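Local coordinates for protein DNA photolyase (Agrobacterium tumefaciens, PDB 4U63) that probably repairs cyclobutane pyrimidine dimers in ultraviolet-damaged DNA with light, using a flavin cofactor and a methenyltetrahydrofolate antenna, at residues Arg363-His375 with Pro415-Phe429. Sequence-based numbering, arbitrary orientation.
Sequences RVRMIVASFLIKH and PFFRIFNPILQGEKF. With FAD (flavin-adenine dinucleotide), chain C.
K374 and R363 grip the 415-429 segment near its two ends, a worked example of cationic side chains holding a chain by different chemistry. The K374 chain runs extended past the F416 ring, its CE lying over one face 4.3 Å from the centroid. This straight reach delivers NZ to two backbone carbonyls of the P415-R418 turn, bonding F416 O at 3.0 Å and R418 O at 2.8 Å, each from above the carbonyl plane. R363, by contrast, lays its guanidinium flat on F429, centres 4.2 Å apart and planes at 14°. The bend at chi2 brings CD over the ring for a CH-pi contact, and the bend at chi3 turns the guanidinium back flat across it. A water bridges Q425 OE1 and, weakly, R363 NH1. Between these ends, P422 wedges its CG against the F371 edge, 3.7 Å from CD1, and under one face of H375, whose NE2 is hydrogen-bonded to H480. The axes of helices 363-375 and 422-429 run antiparallel, at 174°, while R365, M366 and A369 meet the FAD. The buried ammonium, gripped by two carbonyls, is probably kept charged, whereas across this contact the partly exposed guanidinium seems held mainly by its stack on F429.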
ATOM      1  N   ARG A 363      -1.126  -8.352  11.327  1.00 20.30           N
ATOM      2  CA  ARG A 363      -1.396  -9.680  11.887  1.00 19.93           C
ATOM      3  C   ARG A 363      -2.760 -10.194  11.437  1.00 19.10           C
ATOM      4  O   ARG A 363      -2.908 -11.355  11.073  1.00 20.93           O
ATOM      5  CB  ARG A 363      -1.292  -9.677  13.412  1.00 21.08           C
ATOM      6  CG  ARG A 363      -1.661 -10.991  14.098  1.00 24.59           C
ATOM      7  CD  ARG A 363      -0.904 -12.199  13.571  1.00 28.99           C
ATOM      8  NE  ARG A 363       0.536 -12.099  13.774  1.00 35.68           N
ATOM      9  CZ  ARG A 363       1.404 -13.074  13.505  1.00 46.47           C
ATOM     10  NH1 ARG A 363       0.990 -14.243  13.009  1.00 48.29           N
ATOM     11  NH2 ARG A 363       2.702 -12.883  13.729  1.00 54.06           N
ATOM     12  N   VAL A 364      -3.746  -9.307  11.442  1.00 18.82           N
ATOM     13  CA  VAL A 364      -5.095  -9.692  11.076  1.00 19.23           C
ATOM     14  C   VAL A 364      -5.192  -9.898   9.550  1.00 19.34           C
ATOM     15  O   VAL A 364      -5.957 -10.766   9.093  1.00 20.36           O
ATOM     16  CB  VAL A 364      -6.141  -8.705  11.651  1.00 20.77           C
ATOM     17  CG1 VAL A 364      -7.535  -9.202  11.368  1.00 21.90           C
ATOM     18  CG2 VAL A 364      -5.951  -8.560  13.165  1.00 22.81           C
ATOM     19  N   ARG A 365      -4.417  -9.139   8.758  1.00 18.15           N
ATOM     20  CA  ARG A 365      -4.343  -9.422   7.309  1.00 18.96           C
ATOM     21  C   ARG A 365      -3.905 -10.859   7.057  1.00 20.27           C
ATOM     22  O   ARG A 365      -4.482 -11.551   6.216  1.00 20.70           O
ATOM     23  CB  ARG A 365      -3.408  -8.467   6.565  1.00 17.26           C
ATOM     24  CG  ARG A 365      -3.853  -7.029   6.561  1.00 17.74           C
ATOM     25  CD  ARG A 365      -3.121  -6.184   5.535  1.00 18.60           C
ATOM     26  NE  ARG A 365      -3.158  -4.776   5.912  1.00 18.01           N
ATOM     27  CZ  ARG A 365      -2.868  -3.732   5.131  1.00 19.10           C
ATOM     28  NH1 ARG A 365      -2.530  -3.873   3.849  1.00 19.87           N
ATOM     29  NH2 ARG A 365      -2.937  -2.513   5.652  1.00 18.50           N
ATOM     30  N   MET A 366      -2.881 -11.309   7.785  1.00 19.61           N
ATOM     31  CA  MET A 366      -2.403 -12.683   7.640  1.00 19.50           C
ATOM     32  C   MET A 366      -3.501 -13.685   8.030  1.00 19.02           C
ATOM     33  O   MET A 366      -3.719 -14.682   7.347  1.00 20.60           O
ATOM     34  CB  MET A 366      -1.153 -12.923   8.491  1.00 20.54           C
ATOM     35  CG  MET A 366       0.054 -12.096   8.092  1.00 23.79           C
ATOM     36  SD  MET A 366       1.424 -12.307   9.251  1.00 35.54           S
ATOM     37  CE  MET A 366       1.894 -13.989   8.867  1.00 40.66           C
ATOM     38  N   ILE A 367      -4.198 -13.402   9.127  1.00 19.97           N
ATOM     39  CA  ILE A 367      -5.269 -14.283   9.611  1.00 20.43           C
ATOM     40  C   ILE A 367      -6.433 -14.359   8.620  1.00 20.20           C
ATOM     41  O   ILE A 367      -6.911 -15.461   8.332  1.00 20.60           O
ATOM     42  CB  ILE A 367      -5.776 -13.860  11.009  1.00 22.21           C
ATOM     43  CG1 ILE A 367      -4.662 -14.059  12.056  1.00 23.68           C
ATOM     44  CG2 ILE A 367      -7.005 -14.673  11.413  1.00 23.71           C
ATOM     45  CD1 ILE A 367      -4.906 -13.337  13.364  1.00 22.33           C
ATOM     46  N   VAL A 368      -6.886 -13.212   8.100  1.00 17.92           N
ATOM     47  CA  VAL A 368      -8.040 -13.226   7.187  1.00 19.43           C
ATOM     48  C   VAL A 368      -7.686 -13.849   5.836  1.00 18.82           C
ATOM     49  O   VAL A 368      -8.516 -14.519   5.218  1.00 20.20           O
ATOM     50  CB  VAL A 368      -8.702 -11.835   6.989  1.00 19.33           C
ATOM     51  CG1 VAL A 368      -9.105 -11.229   8.325  1.00 19.64           C
ATOM     52  CG2 VAL A 368      -7.836 -10.885   6.178  1.00 19.35           C
ATOM     53  N   ALA A 369      -6.455 -13.626   5.395  1.00 19.63           N
ATOM     54  CA  ALA A 369      -5.970 -14.193   4.136  1.00 20.53           C
ATOM     55  C   ALA A 369      -5.905 -15.710   4.251  1.00 19.75           C
ATOM     56  O   ALA A 369      -6.386 -16.424   3.383  1.00 19.50           O
ATOM     57  CB  ALA A 369      -4.610 -13.605   3.775  1.00 21.22           C
ATOM     58  N   SER A 370      -5.323 -16.200   5.337  1.00 19.90           N
ATOM     59  CA  SER A 370      -5.269 -17.627   5.583  1.00 22.16           C
ATOM     60  C   SER A 370      -6.674 -18.234   5.702  1.00 21.94           C
ATOM     61  O   SER A 370      -6.933 -19.327   5.186  1.00 20.93           O
ATOM     62  CB  SER A 370      -4.441 -17.931   6.834  1.00 24.59           C
ATOM     63  OG  SER A 370      -4.286 -19.330   6.984  1.00 25.81           O
ATOM     64  N   PHE A 371      -7.590 -17.532   6.366  1.00 21.53           N
ATOM     65  CA  PHE A 371      -8.948 -18.039   6.475  1.00 22.53           C
ATOM     66  C   PHE A 371      -9.598 -18.242   5.095  1.00 20.55           C
ATOM     67  O   PHE A 371     -10.246 -19.267   4.849  1.00 20.94           O
ATOM     68  CB  PHE A 371      -9.814 -17.126   7.318  1.00 21.21           C
ATOM     69  CG  PHE A 371     -11.132 -17.738   7.680  1.00 23.03           C
ATOM     70  CD1 PHE A 371     -11.234 -18.584   8.773  1.00 21.62           C
ATOM     71  CD2 PHE A 371     -12.268 -17.496   6.915  1.00 23.82           C
ATOM     72  CE1 PHE A 371     -12.433 -19.168   9.112  1.00 23.52           C
ATOM     73  CE2 PHE A 371     -13.484 -18.078   7.254  1.00 23.34           C
ATOM     74  CZ  PHE A 371     -13.568 -18.915   8.354  1.00 23.04           C
ATOM     75  N   LEU A 372      -9.414 -17.275   4.201  1.00 19.60           N
ATOM     76  CA  LEU A 372      -9.968 -17.373   2.851  1.00 20.04           C
ATOM     77  C   LEU A 372      -9.391 -18.548   2.061  1.00 20.04           C
ATOM     78  O   LEU A 372     -10.128 -19.348   1.489  1.00 20.18           O
ATOM     79  CB  LEU A 372      -9.705 -16.073   2.083  1.00 19.95           C
ATOM     80  CG  LEU A 372     -10.295 -15.993   0.679  1.00 20.96           C
ATOM     81  CD1 LEU A 372     -11.817 -16.031   0.749  1.00 23.19           C
ATOM     82  CD2 LEU A 372      -9.817 -14.747  -0.036  1.00 20.54           C
ATOM     83  N   ILE A 373      -8.065 -18.645   2.063  1.00 19.81           N
ATOM     84  CA  ILE A 373      -7.328 -19.621   1.243  1.00 20.63           C
ATOM     85  C   ILE A 373      -7.474 -21.041   1.780  1.00 21.60           C
ATOM     86  O   ILE A 373      -7.673 -21.993   1.010  1.00 23.69           O
ATOM     87  CB  ILE A 373      -5.823 -19.238   1.194  1.00 21.52           C
ATOM     88  CG1 ILE A 373      -5.653 -17.892   0.476  1.00 23.80           C
ATOM     89  CG2 ILE A 373      -4.980 -20.319   0.509  1.00 22.97           C
ATOM     90  CD1 ILE A 373      -4.349 -17.196   0.778  1.00 24.54           C
ATOM     91  N   LYS A 374      -7.367 -21.191   3.096  1.00 21.99           N
ATOM     92  CA  LYS A 374      -7.328 -22.522   3.709  1.00 23.73           C
ATOM     93  C   LYS A 374      -8.661 -22.962   4.272  1.00 24.16           C
ATOM     94  O   LYS A 374      -9.137 -24.024   3.926  1.00 26.49           O
ATOM     95  CB  LYS A 374      -6.225 -22.572   4.750  1.00 24.85           C
ATOM     96  CG  LYS A 374      -4.893 -22.250   4.094  1.00 30.65           C
ATOM     97  CD  LYS A 374      -3.733 -22.405   5.016  1.00 31.31           C
ATOM     98  CE  LYS A 374      -2.442 -22.134   4.271  1.00 28.76           C
ATOM     99  NZ  LYS A 374      -1.292 -22.303   5.175  1.00 28.42           N
ATOM    100  N   HIS A 375      -9.274 -22.154   5.122  1.00 23.41           N
ATOM    101  CA  HIS A 375     -10.582 -22.530   5.678  1.00 24.72           C
ATOM    102  C   HIS A 375     -11.705 -22.529   4.657  1.00 23.64           C
ATOM    103  O   HIS A 375     -12.550 -23.419   4.701  1.00 26.92           O
ATOM    104  CB  HIS A 375     -10.946 -21.654   6.870  1.00 23.86           C
ATOM    105  CG  HIS A 375     -10.207 -22.022   8.106  1.00 23.94           C
ATOM    106  ND1 HIS A 375      -8.884 -21.698   8.295  1.00 26.59           N
ATOM    107  CD2 HIS A 375     -10.592 -22.705   9.206  1.00 22.68           C
ATOM    108  CE1 HIS A 375      -8.485 -22.155   9.463  1.00 27.50           C
ATOM    109  NE2 HIS A 375      -9.500 -22.770  10.035  1.00 28.10           N
ATOM    110  N   PRO A 415       4.532 -23.064   4.915  1.00 31.34           N
ATOM    111  CA  PRO A 415       4.048 -24.215   4.140  1.00 28.92           C
ATOM    112  C   PRO A 415       2.526 -24.299   4.169  1.00 27.14           C
ATOM    113  O   PRO A 415       1.911 -23.919   5.165  1.00 27.19           O
ATOM    114  CB  PRO A 415       4.679 -25.416   4.853  1.00 30.38           C
ATOM    115  CG  PRO A 415       5.857 -24.864   5.569  1.00 36.81           C
ATOM    116  CD  PRO A 415       5.473 -23.476   5.975  1.00 36.82           C
ATOM    117  N   PHE A 416       1.925 -24.780   3.087  1.00 27.28           N
ATOM    118  CA  PHE A 416       0.462 -24.830   2.992  1.00 24.23           C
ATOM    119  C   PHE A 416      -0.168 -25.631   4.136  1.00 26.28           C
ATOM    120  O   PHE A 416      -1.214 -25.245   4.671  1.00 30.53           O
ATOM    121  CB  PHE A 416       0.013 -25.442   1.666  1.00 26.34           C
ATOM    122  CG  PHE A 416      -1.451 -25.253   1.402  1.00 26.79           C
ATOM    123  CD1 PHE A 416      -1.904 -24.113   0.765  1.00 30.35           C
ATOM    124  CD2 PHE A 416      -2.375 -26.206   1.817  1.00 29.00           C
ATOM    125  CE1 PHE A 416      -3.255 -23.924   0.530  1.00 29.31           C
ATOM    126  CE2 PHE A 416      -3.729 -26.027   1.581  1.00 28.74           C
ATOM    127  CZ  PHE A 416      -4.167 -24.882   0.938  1.00 28.42           C
ATOM    128  N   PHE A 417       0.480 -26.730   4.504  1.00 27.91           N
ATOM    129  CA  PHE A 417      -0.009 -27.624   5.560  1.00 28.69           C
ATOM    130  C   PHE A 417      -0.025 -27.026   6.970  1.00 28.66           C
ATOM    131  O   PHE A 417      -0.649 -27.596   7.861  1.00 32.98           O
ATOM    132  CB  PHE A 417       0.754 -28.967   5.557  1.00 29.96           C
ATOM    133  CG  PHE A 417       2.244 -28.847   5.777  1.00 30.59           C
ATOM    134  CD1 PHE A 417       2.766 -28.580   7.042  1.00 29.86           C
ATOM    135  CD2 PHE A 417       3.132 -29.039   4.720  1.00 30.59           C
ATOM    136  CE1 PHE A 417       4.133 -28.481   7.244  1.00 32.28           C
ATOM    137  CE2 PHE A 417       4.505 -28.943   4.915  1.00 31.21           C
ATOM    138  CZ  PHE A 417       5.006 -28.664   6.179  1.00 30.97           C
ATOM    139  N   ARG A 418       0.663 -25.904   7.182  1.00 26.60           N
ATOM    140  CA  ARG A 418       0.551 -25.165   8.445  1.00 30.67           C
ATOM    141  C   ARG A 418      -0.745 -24.364   8.453  1.00 32.73           C
ATOM    142  O   ARG A 418      -0.833 -23.327   7.794  1.00 36.65           O
ATOM    143  CB  ARG A 418       1.712 -24.203   8.643  1.00 39.65           C
ATOM    144  CG  ARG A 418       2.955 -24.821   9.225  1.00 48.08           C
ATOM    145  CD  ARG A 418       3.901 -23.729   9.676  1.00 55.28           C
ATOM    146  NE  ARG A 418       5.132 -24.307  10.182  1.00 53.97           N
ATOM    147  CZ  ARG A 418       5.292 -24.813  11.405  1.00 52.57           C
ATOM    148  NH1 ARG A 418       4.293 -24.815  12.294  1.00 50.61           N
ATOM    149  NH2 ARG A 418       6.472 -25.323  11.746  1.00 54.74           N
ATOM    150  N   ILE A 419      -1.734 -24.847   9.200  1.00 35.72           N
ATOM    151  CA  ILE A 419      -3.058 -24.222   9.275  1.00 34.67           C
ATOM    152  C   ILE A 419      -3.435 -24.019  10.730  1.00 34.16           C
ATOM    153  O   ILE A 419      -3.777 -24.976  11.422  1.00 43.43           O
ATOM    154  CB  ILE A 419      -4.137 -25.111   8.642  1.00 33.06           C
ATOM    155  CG1 ILE A 419      -3.778 -25.476   7.208  1.00 30.56           C
ATOM    156  CG2 ILE A 419      -5.502 -24.417   8.705  1.00 31.69           C
ATOM    157  CD1 ILE A 419      -4.642 -26.568   6.639  1.00 31.94           C
ATOM    158  N   PHE A 420      -3.375 -22.789  11.203  1.00 38.47           N
ATOM    159  CA  PHE A 420      -3.792 -22.504  12.573  1.00 41.86           C
ATOM    160  C   PHE A 420      -5.235 -22.110  12.641  1.00 45.91           C
ATOM    161  O   PHE A 420      -5.796 -21.548  11.693  1.00 46.19           O
ATOM    162  CB  PHE A 420      -2.974 -21.389  13.195  0.50 24.83           C
ATOM    163  CG  PHE A 420      -1.519 -21.654  13.186  0.50 23.55           C
ATOM    164  CD1 PHE A 420      -0.961 -22.552  14.074  0.50 23.65           C
ATOM    165  CD2 PHE A 420      -0.707 -21.009  12.283  0.50 22.93           C
ATOM    166  CE1 PHE A 420       0.393 -22.799  14.064  0.50 23.32           C
ATOM    167  CE2 PHE A 420       0.644 -21.250  12.263  0.50 23.55           C
ATOM    168  CZ  PHE A 420       1.195 -22.147  13.155  0.50 23.53           C
ATOM    169  N   ASN A 421      -5.810 -22.409  13.801  1.00 48.27           N
ATOM    170  CA  ASN A 421      -7.154 -22.032  14.131  1.00 47.39           C
ATOM    171  C   ASN A 421      -7.186 -20.519  14.364  1.00 43.34           C
ATOM    172  O   ASN A 421      -6.415 -20.008  15.173  1.00 44.07           O
ATOM    173  CB  ASN A 421      -7.599 -22.775  15.391  1.00 52.94           C
ATOM    174  CG  ASN A 421      -9.095 -22.753  15.588  1.00 49.01           C
ATOM    175  OD1 ASN A 421      -9.778 -21.837  15.143  1.00 50.83           O
ATOM    176  ND2 ASN A 421      -9.617 -23.775  16.260  1.00 56.47           N
ATOM    177  N   PRO A 422      -8.066 -19.797  13.645  1.00 32.22           N
ATOM    178  CA  PRO A 422      -8.256 -18.363  13.899  1.00 29.93           C
ATOM    179  C   PRO A 422      -8.573 -18.056  15.362  1.00 27.32           C
ATOM    180  O   PRO A 422      -8.200 -17.004  15.865  1.00 28.06           O
ATOM    181  CB  PRO A 422      -9.464 -18.002  13.034  1.00 34.58           C
ATOM    182  CG  PRO A 422      -9.567 -19.061  12.005  1.00 35.69           C
ATOM    183  CD  PRO A 422      -8.869 -20.280  12.504  1.00 32.33           C
ATOM    184  N   ILE A 423      -9.260 -18.981  16.023  1.00 30.56           N
ATOM    185  CA  ILE A 423      -9.644 -18.823  17.424  1.00 34.13           C
ATOM    186  C   ILE A 423      -8.396 -18.689  18.288  1.00 34.24           C
ATOM    187  O   ILE A 423      -8.302 -17.781  19.107  1.00 32.94           O
ATOM    188  CB  ILE A 423     -10.486 -20.019  17.914  1.00 42.46           C
ATOM    189  CG1 ILE A 423     -11.772 -20.148  17.095  1.00 47.45           C
ATOM    190  CG2 ILE A 423     -10.854 -19.891  19.393  1.00 44.36           C
ATOM    191  CD1 ILE A 423     -12.242 -21.580  16.964  1.00 55.08           C
ATOM    192  N   LEU A 424      -7.449 -19.600  18.086  1.00 34.27           N
ATOM    193  CA  LEU A 424      -6.187 -19.608  18.829  1.00 41.17           C
ATOM    194  C   LEU A 424      -5.335 -18.377  18.506  1.00 34.17           C
ATOM    195  O   LEU A 424      -4.740 -17.771  19.398  1.00 33.67           O
ATOM    196  CB  LEU A 424      -5.394 -20.885  18.521  1.00 51.01           C
ATOM    197  CG  LEU A 424      -6.040 -22.216  18.917  1.00 56.31           C
ATOM    198  CD1 LEU A 424      -5.247 -23.382  18.341  1.00 66.10           C
ATOM    199  CD2 LEU A 424      -6.160 -22.336  20.427  1.00 56.00           C
ATOM    200  N   GLN A 425      -5.271 -18.018  17.226  1.00 31.02           N
ATOM    201  CA  GLN A 425      -4.583 -16.790  16.813  1.00 30.63           C
ATOM    202  C   GLN A 425      -5.201 -15.560  17.499  1.00 29.70           C
ATOM    203  O   GLN A 425      -4.483 -14.710  18.022  1.00 30.69           O
ATOM    204  CB  GLN A 425      -4.612 -16.645  15.291  1.00 33.28           C
ATOM    205  CG  GLN A 425      -3.633 -17.568  14.580  1.00 37.33           C
ATOM    206  CD  GLN A 425      -2.225 -16.994  14.532  1.00 42.26           C
ATOM    207  OE1 GLN A 425      -2.017 -15.867  14.056  1.00 51.22           O
ATOM    208  NE2 GLN A 425      -1.256 -17.756  15.013  1.00 46.38           N
ATOM    209  N   GLY A 426      -6.532 -15.493  17.500  1.00 28.20           N
ATOM    210  CA  GLY A 426      -7.271 -14.443  18.207  1.00 29.72           C
ATOM    211  C   GLY A 426      -6.943 -14.365  19.690  1.00 28.39           C
ATOM    212  O   GLY A 426      -6.665 -13.293  20.206  1.00 30.57           O
ATOM    213  N   GLU A 427      -6.968 -15.509  20.372  1.00 28.91           N
ATOM    214  CA  GLU A 427      -6.650 -15.565  21.801  1.00 33.94           C
ATOM    215  C   GLU A 427      -5.178 -15.240  22.092  1.00 33.85           C
ATOM    216  O   GLU A 427      -4.867 -14.693  23.148  1.00 37.64           O
ATOM    217  CB  GLU A 427      -7.048 -16.933  22.381  1.00 39.13           C
ATOM    218  CG  GLU A 427      -8.563 -17.095  22.457  1.00 43.84           C
ATOM    219  CD  GLU A 427      -9.047 -18.496  22.805  1.00 50.83           C
ATOM    220  OE1 GLU A 427      -8.247 -19.448  22.863  1.00 51.90           O
ATOM    221  OE2 GLU A 427     -10.263 -18.647  23.025  1.00 53.00           O
ATOM    222  N   LYS A 428      -4.286 -15.565  21.156  1.00 29.45           N
ATOM    223  CA  LYS A 428      -2.854 -15.285  21.319  1.00 30.54           C
ATOM    224  C   LYS A 428      -2.535 -13.790  21.171  1.00 30.31           C
ATOM    225  O   LYS A 428      -1.826 -13.214  22.003  1.00 35.31           O
ATOM    226  CB  LYS A 428      -2.044 -16.081  20.294  1.00 32.04           C
ATOM    227  CG  LYS A 428      -0.532 -15.927  20.400  1.00 36.45           C
ATOM    228  CD  LYS A 428       0.175 -16.797  19.371  1.00 39.76           C
ATOM    229  CE  LYS A 428       1.686 -16.713  19.515  1.00 45.93           C
ATOM    230  NZ  LYS A 428       2.380 -17.516  18.473  1.00 51.42           N
ATOM    231  N   PHE A 429      -3.057 -13.183  20.104  1.00 30.15           N
ATOM    232  CA  PHE A 429      -2.735 -11.795  19.749  1.00 28.54           C
ATOM    233  C   PHE A 429      -3.783 -10.758  20.203  1.00 26.01           C
ATOM    234  O   PHE A 429      -3.530  -9.564  20.095  1.00 25.99           O
ATOM    235  CB  PHE A 429      -2.477 -11.692  18.235  1.00 30.27           C
ATOM    236  CG  PHE A 429      -1.259 -12.465  17.775  1.00 31.96           C
ATOM    237  CD1 PHE A 429       0.016 -12.059  18.152  1.00 34.66           C
ATOM    238  CD2 PHE A 429      -1.387 -13.601  16.976  1.00 32.39           C
ATOM    239  CE1 PHE A 429       1.141 -12.766  17.739  1.00 34.27           C
ATOM    240  CE2 PHE A 429      -0.263 -14.309  16.558  1.00 34.06           C
ATOM    241  CZ  PHE A 429       1.001 -13.891  16.939  1.00 34.12           C
TER
HETATM  242  PA  FAD C1002       4.280  -0.467  10.084  1.00 19.09           P
HETATM  243  O1A FAD C1002       4.321  -1.646  11.001  1.00 19.28           O
HETATM  244  O2A FAD C1002       4.346   0.903  10.671  1.00 19.91           O
HETATM  245  O5B FAD C1002       5.429  -0.707   8.989  1.00 19.06           O
HETATM  246  C5B FAD C1002       6.062   0.376   8.298  1.00 15.28           C
HETATM  247  C4B FAD C1002       5.991   0.200   6.788  1.00 18.45           C
HETATM  248  O4B FAD C1002       6.645  -0.999   6.374  1.00 20.08           O
HETATM  249  C3B FAD C1002       4.581   0.088   6.257  1.00 19.02           C
HETATM  250  O3B FAD C1002       3.942   1.371   6.144  1.00 19.79           O
HETATM  251  C2B FAD C1002       4.804  -0.611   4.933  1.00 18.36           C
HETATM  252  O2B FAD C1002       5.201   0.307   3.912  1.00 18.39           O
HETATM  253  C1B FAD C1002       5.954  -1.538   5.236  1.00 18.33           C
HETATM  254  N9A FAD C1002       5.542  -2.916   5.585  1.00 17.95           N
HETATM  255  C8A FAD C1002       5.297  -3.379   6.824  1.00 20.51           C
HETATM  256  N7A FAD C1002       4.976  -4.689   6.801  1.00 18.66           N
HETATM  257  C5A FAD C1002       5.032  -5.095   5.515  1.00 17.03           C
HETATM  258  C6A FAD C1002       4.795  -6.357   4.809  1.00 16.38           C
HETATM  259  N6A FAD C1002       4.441  -7.462   5.496  1.00 19.76           N
HETATM  260  N1A FAD C1002       4.944  -6.352   3.465  1.00 16.79           N
HETATM  261  C2A FAD C1002       5.289  -5.235   2.783  1.00 17.64           C
HETATM  262  N3A FAD C1002       5.521  -4.048   3.380  1.00 17.88           N
HETATM  263  C4A FAD C1002       5.404  -3.926   4.717  1.00 17.28           C
HETATM  264  N1  FAD C1002       1.157  -3.423   2.621  1.00 17.23           N
HETATM  265  C2  FAD C1002       0.999  -2.400   1.753  1.00 18.83           C
HETATM  266  O2  FAD C1002       1.724  -1.393   1.917  1.00 20.28           O
HETATM  267  N3  FAD C1002       0.101  -2.452   0.738  1.00 17.94           N
HETATM  268  C4  FAD C1002      -0.692  -3.534   0.531  1.00 18.04           C
HETATM  269  O4  FAD C1002      -1.513  -3.584  -0.422  1.00 18.41           O
HETATM  270  C4X FAD C1002      -0.579  -4.684   1.451  1.00 17.11           C
HETATM  271  N5  FAD C1002      -1.349  -5.807   1.344  1.00 18.77           N
HETATM  272  C5X FAD C1002      -1.186  -6.853   2.206  1.00 16.61           C
HETATM  273  C6  FAD C1002      -1.947  -8.008   2.081  1.00 17.20           C
HETATM  274  C7  FAD C1002      -1.799  -9.080   2.967  1.00 18.10           C
HETATM  275  C7M FAD C1002      -2.638 -10.328   2.816  1.00 20.02           C
HETATM  276  C8  FAD C1002      -0.816  -8.990   4.069  1.00 17.07           C
HETATM  277  C8M FAD C1002      -0.607 -10.120   5.054  1.00 18.76           C
HETATM  278  C9  FAD C1002      -0.063  -7.853   4.199  1.00 16.18           C
HETATM  279  C9A FAD C1002      -0.191  -6.772   3.322  1.00 17.05           C
HETATM  280  N10 FAD C1002       0.592  -5.590   3.470  1.00 18.41           N
HETATM  281  C10 FAD C1002       0.418  -4.548   2.543  1.00 17.95           C
HETATM  282  C1' FAD C1002       1.634  -5.462   4.496  1.00 18.36           C
HETATM  283  C2' FAD C1002       1.301  -4.860   5.844  1.00 17.31           C
HETATM  284  O2' FAD C1002       0.192  -5.563   6.415  1.00 19.40           O
HETATM  285  C3' FAD C1002       1.031  -3.371   5.758  1.00 17.33           C
HETATM  286  O3' FAD C1002       2.116  -2.694   5.129  1.00 20.03           O
HETATM  287  C4' FAD C1002       0.828  -2.822   7.170  1.00 17.55           C
HETATM  288  O4' FAD C1002      -0.387  -3.344   7.702  1.00 19.81           O
HETATM  289  C5' FAD C1002       0.769  -1.309   7.120  1.00 17.08           C
HETATM  290  O5' FAD C1002       0.571  -0.737   8.421  1.00 18.77           O
HETATM  291  P   FAD C1002       1.670   0.289   8.987  1.00 17.87           P
HETATM  292  O1P FAD C1002       1.192   0.794  10.303  1.00 18.47           O
HETATM  293  O2P FAD C1002       1.981   1.340   7.958  1.00 18.83           O
HETATM  294  O3P FAD C1002       2.950  -0.664   9.174  1.00 17.89           O
HETATM  295  O   HOH W   1      -1.320 -15.675  11.095  1.00 62.23           O